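Local structure of metallo-beta-lactamase domain-containing protein (Enterococcus faecalis, 2AZ4) at residues L16-T21 / P402-K407; F11-L16 / P421-Q426; R246-N251 / K274-V279. The protein binds two zinc ions in a metallo-beta-lactamase fold and probably acts as a metal-dependent hydrolase, perhaps an exonuclease on RNA. One frame throughout, in Å; residues are numbered along the deposited sequence.

How the contacts relate
From the N terminus, strand 7-13 runs into the loop before strand 22-27, and both contact 2 and contact 1 start here. Contact 2 closes the longest loop, back to residues 421-426 near the C terminus. Contact 1 lies within that loop and joins residues 16-21 to 402-407, at the end of strand 399-403, where His404 binds zinc. The two share Leu16 and touch, with centres about 9 Å apart. Together they tie the edge of one mixed sheet to the other mixed sheet. Contact 3 closes a short loop within both, between helix 237-249 and the link leading into strand 278-282 of the separate parallel sheet. Its centre is about 38 Å from that of contact 1.

Contact 1. Residues L16-T21 / P402-K407; sequences LTIGGT and PIHTLK. With ZN (zinc ion), chain D.
A water between the loop and the His404 ring is gripped by four bonds. It accepts from His404 ND1 at 2.7 Å and from Gly19 N, and donates to Thr17 O. Its fourth partner is Thr21 OG1, at 2.8 Å from the water. The water lies in the plane of the imidazole, at its edge. At the other ring nitrogen, His404 NE2 binds zinc at 2.3 Å. Two waters also bind this ion, and Asp96, His97 and Asp189 complete its site. The methyl Ile18 CG2 sits over one face of the ring, toward the rim, in a CH-pi contact 4.0 Å from the centroid. Chi1 of -57° sets Ile18 CG1 beside the backbone N and CG2 anti to it. Leu406 CD2 meets Ile18 CG1 at 4.0 Å, and the two side chains cross at about a right angle. Another water, away from the metal, bridges the backbones, accepting from Leu16 N and donating to Thr405 O. Thr405 OG1 accepts from Lys407 N in an ST turn and is also bonded to Gly217 O. With ND1 donating to water, NE2 keeps its lone pair for the metal. Zinc on NE2 and the loop-held water on ND1 together fix the ring's rotation, so the loop acts as a second shell. The water accepting from ND1 would probably make the imidazole more electron-rich and NE2 a better donor to zinc.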
# COMPACT_ATOMS: atom_id res chain seq x y z
N LEU A 16 -12.71 4.32 11.68
CA LEU A 16 -12.73 5.80 11.62
C LEU A 16 -11.32 6.39 11.58
O LEU A 16 -11.01 7.41 12.25
CB LEU A 16 -13.61 6.43 12.71
CG LEU A 16 -14.64 7.46 12.20
CD1 LEU A 16 -14.00 8.71 11.61
CD2 LEU A 16 -15.62 6.86 11.17
N THR A 17 -10.47 5.72 10.82
CA THR A 17 -9.12 6.15 10.62
C THR A 17 -8.62 5.43 9.38
O THR A 17 -9.04 4.32 9.09
CB THR A 17 -8.24 5.91 11.88
OG1 THR A 17 -6.95 6.48 11.68
CG2 THR A 17 -8.11 4.43 12.23
N ILE A 18 -7.77 6.08 8.61
CA ILE A 18 -7.28 5.45 7.40
C ILE A 18 -5.95 4.78 7.73
O ILE A 18 -4.89 5.39 7.60
CB ILE A 18 -7.21 6.46 6.24
CG1 ILE A 18 -8.62 7.05 6.04
CG2 ILE A 18 -6.70 5.77 4.98
CD1 ILE A 18 -8.85 7.82 4.75
N GLY A 19 -6.03 3.55 8.24
CA GLY A 19 -4.85 2.80 8.60
C GLY A 19 -5.06 1.96 9.83
O GLY A 19 -5.76 2.36 10.77
N GLY A 20 -4.47 0.77 9.82
CA GLY A 20 -4.51 -0.09 11.00
C GLY A 20 -5.73 -0.97 11.09
O GLY A 20 -6.07 -1.42 12.19
N THR A 21 -6.37 -1.24 9.94
CA THR A 21 -7.44 -2.27 9.89
C THR A 21 -6.93 -3.62 10.36
O THR A 21 -5.99 -4.18 9.80
CB THR A 21 -8.04 -2.45 8.48
OG1 THR A 21 -8.58 -1.21 8.04
CG2 THR A 21 -9.18 -3.45 8.50
N PRO A 402 -18.71 -0.38 5.47
CA PRO A 402 -17.60 0.53 5.19
C PRO A 402 -16.50 0.45 6.26
O PRO A 402 -16.79 0.36 7.47
CB PRO A 402 -18.26 1.91 5.21
CG PRO A 402 -19.74 1.62 4.94
CD PRO A 402 -19.97 0.36 5.67
N ILE A 403 -15.26 0.44 5.77
CA ILE A 403 -14.06 0.47 6.61
C ILE A 403 -13.03 1.33 5.89
O ILE A 403 -13.27 1.74 4.77
CB ILE A 403 -13.47 -0.93 6.85
CG1 ILE A 403 -13.14 -1.61 5.49
CG2 ILE A 403 -14.40 -1.75 7.75
CD1 ILE A 403 -12.37 -2.91 5.61
N HIS A 404 -11.91 1.62 6.56
CA HIS A 404 -10.82 2.38 5.95
C HIS A 404 -11.40 3.67 5.35
O HIS A 404 -11.24 3.95 4.15
CB HIS A 404 -10.12 1.50 4.89
CG HIS A 404 -8.66 1.74 4.74
ND1 HIS A 404 -7.80 1.81 5.82
CD2 HIS A 404 -7.89 1.88 3.64
CE1 HIS A 404 -6.56 2.00 5.38
NE2 HIS A 404 -6.59 2.05 4.06
N THR A 405 -12.09 4.44 6.20
CA THR A 405 -12.87 5.59 5.78
C THR A 405 -13.14 6.55 6.96
O THR A 405 -13.31 6.12 8.10
CB THR A 405 -14.20 5.14 5.05
OG1 THR A 405 -14.91 6.28 4.59
CG2 THR A 405 -15.10 4.28 5.98
N LEU A 406 -13.13 7.85 6.69
CA LEU A 406 -13.53 8.87 7.67
C LEU A 406 -15.02 9.26 7.54
O LEU A 406 -15.53 10.02 8.37
CB LEU A 406 -12.65 10.12 7.55
CG LEU A 406 -11.12 9.98 7.51
CD1 LEU A 406 -10.44 11.35 7.42
CD2 LEU A 406 -10.63 9.23 8.71
N LYS A 407 -15.69 8.75 6.50
CA LYS A 407 -17.11 9.05 6.23
C LYS A 407 -17.87 7.80 5.78
O LYS A 407 -18.34 7.72 4.64
CB LYS A 407 -17.24 10.18 5.21
CG LYS A 407 -16.50 11.44 5.64
CD LYS A 407 -16.59 12.58 4.67
CE LYS A 407 -16.00 13.80 5.34
NZ LYS A 407 -15.67 14.87 4.38
ZN ZN D . -4.69 1.75 2.83
O HOH W 1 -13.71 3.46 9.10
O HOH W 2 -8.43 1.59 8.42
O HOH W 3 -2.52 2.01 1.99
O HOH W 4 -4.76 3.93 1.99

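Contact 2. Residues F11-L16 / P421-Q426; sequences FHSGIL and PERGEQ
The C-terminal chain joins the edge of a mixed sheet here, where strand 7-13 pairs antiparallel with strand 426-428. Two backbone bonds link Phe11 to the turn just before that last strand. Phe11 N donates to Glu425 O at 2.9 Å, nearly straight at 169° and in the carbonyl plane. Gly424 N donates to Phe11 O at 2.8 Å, from above the carbonyl plane. Residues 422-425 form a type II beta turn, with Gly424 at its third position. Glu425 N closes it on Glu422 O, and the Glu425 carboxylate reaches back so that OE1 accepts from Glu422 N. Over one face of the Phe11 ring, toward the rim, Pro421 CB makes a CH-pi contact 4.2 Å from the centroid. Glu425 O lies at the ring edge, in plane. Val401 and Ile403 of strand 399-403 also pack on this ring, so it joins the two mixed sheets of the metallo-beta-lactamase fold. Past Phe11, His12 and Ser13 both face Val22 in a classic beta bulge. Ile15 points toward the turn, and its CD1 meets Pro421 CG at 3.7 Å. Arg423 extends from CG to NE and lays its guanidinium across the bulge. His12 O stands over the centre of one guanidinium face, 3.6 Å from Arg423 CZ. Two waters lie at its edge, in plane, and accept from Arg423 NH2. One donates to Ser13 OG and the other accepts from Ile15 N. Arg423 NH2 also forms a salt bridge with Glu39, whose carboxylate is bonded to Ser13 OG and Gly14 N. Ser13 OG is hydrogen-bonded to Gly20 O as well.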
# COMPACT_ATOMS: atom_id res chain seq x y z
N PHE A 11 -14.10 -6.39 14.62
CA PHE A 11 -13.39 -5.22 14.12
C PHE A 11 -12.48 -4.65 15.21
O PHE A 11 -12.83 -3.70 15.92
CB PHE A 11 -14.37 -4.19 13.55
CG PHE A 11 -15.16 -4.72 12.40
CD1 PHE A 11 -14.72 -4.52 11.07
CD2 PHE A 11 -16.32 -5.49 12.62
CE1 PHE A 11 -15.42 -5.06 10.00
CE2 PHE A 11 -17.03 -6.03 11.55
CZ PHE A 11 -16.58 -5.82 10.23
N HIS A 12 -11.32 -5.29 15.34
CA HIS A 12 -10.37 -4.96 16.40
C HIS A 12 -9.80 -3.57 16.32
O HIS A 12 -9.58 -2.94 17.35
CB HIS A 12 -9.22 -5.99 16.41
CG HIS A 12 -9.64 -7.36 16.87
ND1 HIS A 12 -10.02 -7.62 18.17
CD2 HIS A 12 -9.72 -8.54 16.21
CE1 HIS A 12 -10.31 -8.90 18.30
NE2 HIS A 12 -10.16 -9.48 17.12
N SER A 13 -9.56 -3.07 15.10
CA SER A 13 -8.74 -1.87 14.92
C SER A 13 -8.97 -1.23 13.57
O SER A 13 -9.43 -1.88 12.63
CB SER A 13 -7.26 -2.27 15.04
OG SER A 13 -6.40 -1.16 15.11
N GLY A 14 -8.62 0.04 13.44
CA GLY A 14 -8.69 0.69 12.12
C GLY A 14 -9.99 1.37 11.78
O GLY A 14 -10.19 1.80 10.64
N ILE A 15 -10.86 1.53 12.78
CA ILE A 15 -12.20 2.13 12.58
C ILE A 15 -12.18 3.66 12.70
O ILE A 15 -11.74 4.21 13.70
CB ILE A 15 -13.24 1.56 13.57
CG1 ILE A 15 -13.37 0.03 13.44
CG2 ILE A 15 -14.62 2.31 13.44
CD1 ILE A 15 -13.95 -0.47 12.12
N LEU A 16 -12.71 4.32 11.68
CA LEU A 16 -12.73 5.80 11.62
C LEU A 16 -11.32 6.39 11.58
O LEU A 16 -11.01 7.41 12.25
CB LEU A 16 -13.61 6.43 12.71
CG LEU A 16 -14.64 7.46 12.20
CD1 LEU A 16 -14.00 8.71 11.61
CD2 LEU A 16 -15.62 6.86 11.17
N PRO A 421 -19.42 -0.05 11.47
CA PRO A 421 -18.83 -0.70 12.64
C PRO A 421 -18.19 0.28 13.60
O PRO A 421 -17.79 1.39 13.22
CB PRO A 421 -17.77 -1.63 12.03
CG PRO A 421 -17.34 -0.93 10.78
CD PRO A 421 -18.55 -0.13 10.29
N GLU A 422 -18.12 -0.11 14.87
CA GLU A 422 -17.30 0.62 15.81
C GLU A 422 -16.18 -0.28 16.32
O GLU A 422 -16.22 -1.49 16.16
CB GLU A 422 -18.13 1.22 16.95
CG GLU A 422 -18.70 0.21 17.92
CD GLU A 422 -19.66 0.86 18.93
OE1 GLU A 422 -19.72 0.36 20.08
OE2 GLU A 422 -20.33 1.86 18.57
N ARG A 423 -15.17 0.34 16.93
CA ARG A 423 -14.03 -0.40 17.41
C ARG A 423 -14.47 -1.47 18.42
O ARG A 423 -15.27 -1.20 19.31
CB ARG A 423 -13.01 0.57 17.99
CG ARG A 423 -11.78 -0.12 18.53
CD ARG A 423 -10.94 0.84 19.32
NE ARG A 423 -9.78 0.13 19.86
CZ ARG A 423 -8.63 -0.02 19.22
NH1 ARG A 423 -7.64 -0.71 19.79
NH2 ARG A 423 -8.48 0.51 18.00
N GLY A 424 -14.00 -2.70 18.21
CA GLY A 424 -14.30 -3.83 19.10
C GLY A 424 -15.54 -4.62 18.75
O GLY A 424 -15.77 -5.71 19.29
N GLU A 425 -16.35 -4.09 17.85
CA GLU A 425 -17.62 -4.71 17.47
C GLU A 425 -17.48 -6.07 16.83
O GLU A 425 -16.63 -6.27 15.93
CB GLU A 425 -18.39 -3.80 16.52
CG GLU A 425 -19.90 -4.04 16.55
CD GLU A 425 -20.64 -3.17 15.56
OE1 GLU A 425 -20.32 -1.98 15.46
OE2 GLU A 425 -21.56 -3.69 14.88
N GLN A 426 -18.31 -6.99 17.30
CA GLN A 426 -18.40 -8.33 16.74
C GLN A 426 -19.70 -8.48 15.99
O GLN A 426 -20.76 -8.08 16.49
CB GLN A 426 -18.29 -9.39 17.83
CG GLN A 426 -17.05 -9.22 18.63
CD GLN A 426 -16.93 -10.19 19.79
OE1 GLN A 426 -17.42 -11.32 19.74
NE2 GLN A 426 -16.26 -9.74 20.84
O HOH W 5 -5.87 -0.06 17.58
O HOH W 6 -10.33 1.94 15.93

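Contact 3. Residues R246-N251 / K274-V279; sequences RLELEN and KSPRTV
The Arg277 guanidinium makes its contacts at the edge. A water lies there in plane and accepts from Arg277 NE at 2.7 Å. The same water donates to Glu248 O, near the end of helix 237-249. Asn251 O is also near the guanidinium plane, 2.7 Å from Arg277 NH2, but this bond is weak, bent to 121°. The group has other partners elsewhere: NH2 bonds to Arg254 O and NH1 to Tyr328 O. The Arg277 chain is extended from CG to NE, which carries the guanidinium past the helix end. A second flat group across the contact is the carboxylate of the buried residue Glu248. The Glu248 chain is extended beyond CG, and its two oxygens take different partners. Glu248 OE1 accepts from Arg277 N at 3.0 Å through its syn lone pair, with an angle of 161° at the hydrogen. Ser275 OG lies 2.7 Å from Glu248 OE2 and 2.8 Å from Arg277 O. Pro276 sits between these two partners, with CD 3.2 Å from Glu248 OE1. Its CG meets Leu249 CD2 at 4.0 Å, on the more exposed side. Asn251 ND2 turns back to Leu247 O, almost straight, and so ties Asn251 to the final turn of the helix region. The Glu248 carboxylate thus grips the short link between helix 265-274 and strand 278-282. That link belongs to a beta-alpha-beta crossover of the parallel sheet, away from the zinc site: strand 256-260, helix 265-274 and strand 278-282, with strand 328-331 lying between the two strands.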
# COMPACT_ATOMS: atom_id res chain seq x y z
N ARG A 246 4.35 13.68 -22.97
CA ARG A 246 4.11 15.06 -23.40
C ARG A 246 5.11 16.03 -22.74
O ARG A 246 5.72 16.86 -23.41
CB ARG A 246 2.68 15.51 -23.06
CG ARG A 246 2.41 17.00 -23.46
CD ARG A 246 1.03 17.48 -23.07
NE ARG A 246 0.76 17.25 -21.65
CZ ARG A 246 1.11 18.07 -20.66
NH1 ARG A 246 1.75 19.22 -20.90
NH2 ARG A 246 0.83 17.74 -19.40
N LEU A 247 5.26 15.92 -21.43
CA LEU A 247 6.18 16.80 -20.71
C LEU A 247 7.62 16.68 -21.23
O LEU A 247 8.33 17.69 -21.30
CB LEU A 247 6.11 16.58 -19.19
CG LEU A 247 4.86 17.06 -18.45
CD1 LEU A 247 4.78 16.44 -17.05
CD2 LEU A 247 4.80 18.58 -18.34
N GLU A 248 8.05 15.47 -21.59
CA GLU A 248 9.37 15.28 -22.17
C GLU A 248 9.51 15.94 -23.55
O GLU A 248 10.49 16.65 -23.82
CB GLU A 248 9.74 13.80 -22.22
CG GLU A 248 9.99 13.18 -20.83
CD GLU A 248 10.64 11.80 -20.92
OE1 GLU A 248 11.38 11.53 -21.89
OE2 GLU A 248 10.44 10.98 -20.02
N LEU A 249 8.50 15.76 -24.40
CA LEU A 249 8.54 16.30 -25.77
C LEU A 249 8.43 17.81 -25.83
O LEU A 249 8.92 18.44 -26.76
CB LEU A 249 7.45 15.65 -26.64
CG LEU A 249 7.60 14.13 -26.81
CD1 LEU A 249 6.39 13.51 -27.56
CD2 LEU A 249 8.90 13.81 -27.50
N GLU A 250 7.79 18.39 -24.83
CA GLU A 250 7.72 19.85 -24.73
C GLU A 250 9.05 20.43 -24.21
O GLU A 250 9.26 21.64 -24.30
CB GLU A 250 6.61 20.25 -23.76
CG GLU A 250 5.19 19.91 -24.21
CD GLU A 250 4.15 20.34 -23.18
OE1 GLU A 250 4.52 20.69 -22.04
OE2 GLU A 250 2.94 20.34 -23.52
N ASN A 251 9.91 19.58 -23.64
CA ASN A 251 11.18 20.05 -23.06
C ASN A 251 12.42 19.27 -23.52
O ASN A 251 13.09 18.62 -22.69
CB ASN A 251 11.10 20.09 -21.52
CG ASN A 251 10.03 21.06 -21.02
OD1 ASN A 251 10.29 22.25 -20.87
ND2 ASN A 251 8.83 20.54 -20.76
N LYS A 274 7.64 3.76 -22.17
CA LYS A 274 7.16 4.81 -23.06
C LYS A 274 8.02 6.08 -23.13
O LYS A 274 7.91 6.87 -24.06
CB LYS A 274 5.71 5.17 -22.69
CG LYS A 274 4.73 4.02 -22.93
CD LYS A 274 3.35 4.54 -23.34
CE LYS A 274 2.47 3.42 -23.83
NZ LYS A 274 1.78 2.70 -22.71
N SER A 275 8.88 6.28 -22.13
CA SER A 275 9.70 7.49 -22.05
C SER A 275 10.57 7.70 -23.30
O SER A 275 11.38 6.82 -23.63
CB SER A 275 10.57 7.43 -20.78
OG SER A 275 11.38 8.58 -20.69
N PRO A 276 10.40 8.84 -24.01
CA PRO A 276 11.26 9.10 -25.17
C PRO A 276 12.74 9.13 -24.78
O PRO A 276 13.58 8.60 -25.53
CB PRO A 276 10.82 10.49 -25.65
CG PRO A 276 9.44 10.66 -25.11
CD PRO A 276 9.43 9.94 -23.80
N ARG A 277 13.06 9.73 -23.62
CA ARG A 277 14.45 9.75 -23.12
C ARG A 277 14.75 8.46 -22.38
O ARG A 277 13.86 7.90 -21.73
CB ARG A 277 14.68 10.89 -22.12
CG ARG A 277 14.63 12.28 -22.70
CD ARG A 277 14.90 13.27 -21.59
NE ARG A 277 14.70 14.65 -22.01
CZ ARG A 277 15.31 15.69 -21.44
NH1 ARG A 277 16.14 15.52 -20.41
NH2 ARG A 277 15.07 16.91 -21.89
N THR A 278 16.00 8.00 -22.47
CA THR A 278 16.49 6.89 -21.66
C THR A 278 16.26 7.16 -20.19
O THR A 278 16.70 8.17 -19.66
CB THR A 278 18.00 6.69 -21.86
OG1 THR A 278 18.29 6.44 -23.24
CG2 THR A 278 18.50 5.52 -21.01
N VAL A 279 15.60 6.23 -19.52
CA VAL A 279 15.33 6.33 -18.09
C VAL A 279 16.49 5.80 -17.27
O VAL A 279 17.06 4.77 -17.62
CB VAL A 279 14.04 5.56 -17.72
CG1 VAL A 279 13.75 5.66 -16.23
CG2 VAL A 279 12.86 6.10 -18.52
O HOH W 7 12.87 15.40 -23.84